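Local coordinates for CRISPR system Cmr subunit Cmr5 (Thermus thermophilus HB8, PDB 2ZOP), which is probably a part of the Cmr ribonucleoprotein complex, which serves CRISPR immunity against viruses, plasmids and other mobile genetic elements, at residues Ala32-Leu35 with Pro36-Arg40. Numbering follows the deposited sequence.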
loop_
_atom_site.group_PDB
_atom_site.type_symbol
_atom_site.label_atom_id
_atom_site.label_comp_id
_atom_site.label_asym_id
_atom_site.label_seq_id
_atom_site.Cartn_x
_atom_site.Cartn_y
_atom_site.Cartn_z
ATOM N N ALA A 32 -16.994 9.960 -7.774
ATOM C CA ALA A 32 -16.936 8.678 -8.466
ATOM C C ALA A 32 -15.541 8.460 -9.047
ATOM O O ALA A 32 -15.004 7.352 -8.991
ATOM C CB ALA A 32 -17.984 8.635 -9.591
ATOM N N LEU A 33 -14.955 9.519 -9.601
ATOM C CA LEU A 33 -13.624 9.418 -10.203
ATOM C C LEU A 33 -12.499 9.300 -9.176
ATOM O O LEU A 33 -11.467 8.704 -9.447
ATOM C CB LEU A 33 -13.350 10.622 -11.119
ATOM C CG LEU A 33 -14.275 10.794 -12.332
ATOM C CD1 LEU A 33 -13.688 11.824 -13.288
ATOM C CD2 LEU A 33 -14.443 9.469 -13.040
ATOM N N LYS A 34 -12.716 9.860 -7.994
ATOM C CA LYS A 34 -11.723 9.834 -6.934
ATOM C C LYS A 34 -11.728 8.566 -6.072
ATOM O O LYS A 34 -10.674 8.118 -5.617
ATOM C CB LYS A 34 -11.915 11.068 -6.032
ATOM C CG LYS A 34 -11.057 11.096 -4.760
ATOM C CD LYS A 34 -9.574 11.210 -5.080
ATOM C CE LYS A 34 -9.218 12.601 -5.596
ATOM N NZ LYS A 34 -7.790 12.688 -5.995
ATOM N N LEU A 35 -12.900 7.969 -5.868
ATOM C CA LEU A 35 -12.988 6.799 -5.004
ATOM C C LEU A 35 -12.047 5.620 -5.286
ATOM O O LEU A 35 -11.390 5.124 -4.369
ATOM C CB LEU A 35 -14.429 6.300 -4.922
ATOM C CG LEU A 35 -14.641 5.193 -3.882
ATOM C CD1 LEU A 35 -14.130 5.659 -2.515
ATOM C CD2 LEU A 35 -16.133 4.827 -3.818
ATOM N N PRO A 36 -11.959 5.161 -6.541
ATOM C CA PRO A 36 -11.053 4.030 -6.772
ATOM C C PRO A 36 -9.646 4.342 -6.274
ATOM O O PRO A 36 -8.992 3.501 -5.655
ATOM C CB PRO A 36 -11.112 3.843 -8.290
ATOM C CG PRO A 36 -12.528 4.268 -8.613
ATOM C CD PRO A 36 -12.651 5.540 -7.788
ATOM N N VAL A 37 -9.199 5.566 -6.539
ATOM C CA VAL A 37 -7.874 6.014 -6.129
ATOM C C VAL A 37 -7.713 5.949 -4.607
ATOM O O VAL A 37 -6.699 5.458 -4.101
ATOM C CB VAL A 37 -7.612 7.463 -6.625
ATOM C CG1 VAL A 37 -6.313 7.992 -6.066
ATOM C CG2 VAL A 37 -7.582 7.485 -8.144
ATOM N N LEU A 38 -8.703 6.446 -3.873
ATOM C CA LEU A 38 -8.619 6.411 -2.414
ATOM C C LEU A 38 -8.593 4.987 -1.874
ATOM O O LEU A 38 -7.864 4.695 -0.931
ATOM C CB LEU A 38 -9.791 7.155 -1.778
ATOM C CG LEU A 38 -9.849 8.655 -2.041
ATOM C CD1 LEU A 38 -11.041 9.231 -1.292
ATOM C CD2 LEU A 38 -8.545 9.321 -1.576
ATOM N N VAL A 39 -9.397 4.103 -2.449
ATOM C CA VAL A 39 -9.412 2.723 -1.971
ATOM C C VAL A 39 -8.029 2.100 -2.166
ATOM O O VAL A 39 -7.504 1.458 -1.259
ATOM C CB VAL A 39 -10.495 1.870 -2.704
ATOM C CG1 VAL A 39 -10.352 0.403 -2.338
ATOM C CG2 VAL A 39 -11.905 2.358 -2.295
ATOM N N ARG A 40 -7.431 2.307 -3.337
ATOM C CA ARG A 40 -6.106 1.753 -3.622
ATOM C C ARG A 40 -4.982 2.335 -2.769
ATOM O O ARG A 40 -4.168 1.603 -2.223
ATOM C CB ARG A 40 -5.736 1.961 -5.099
ATOM C CG ARG A 40 -6.406 1.012 -6.085
ATOM C CD ARG A 40 -5.697 1.068 -7.432
ATOM N NE ARG A 40 -5.784 2.394 -8.040
ATOM C CZ ARG A 40 -6.841 2.826 -8.720
ATOM N NH1 ARG A 40 -7.890 2.031 -8.882
ATOM N NH2 ARG A 40 -6.856 4.052 -9.228
#
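Lys34 and Leu38, one helical turn apart, meet through aliphatic carbon: Lys34 CG lies 3.8 Å from Leu38 CG, and Lys34 CD follows at 4.0 Å from the same atom. The lysine chain leaves with CG anti to the backbone N (chi1 173°), beside the carbonyl carbon, which points it toward Leu38; it then bends twice, its methylenes passing across the leucine. The neighbouring pair, Leu35 and Val39, touches more lightly, Leu35 CD1 to Val39 CG2 at 4.0 Å. Beneath these side chains run two backbone hydrogen bonds, Leu38 N to Lys34 O (3.1 Å) and Val39 N to Leu35 O (2.9 Å), the second nearly straight at 167°. Pro36 interrupts the ladder just before them. Its CD stands 3.2 Å from Ala32 O; the amide of Val37 does not reach Leu33 O, and the helix kinks here. Farther out, helix 25-42 packs on other helices of its chain: Leu35 on Leu62 and Leu66 of helix 57-69 and on Ala47 of helix 44-52, while Arg40 forms a salt bridge with Glu102 of helix 87-111. Leu38 also reaches Leu91 of a second subunit in the homotrimer. The chemistry is that of a proline kink: the ring nitrogen has no N-H to give Ala32 O, and CD takes that place, yet the break stays local because i to i+4 bonds from Leu38 onward hold the helix.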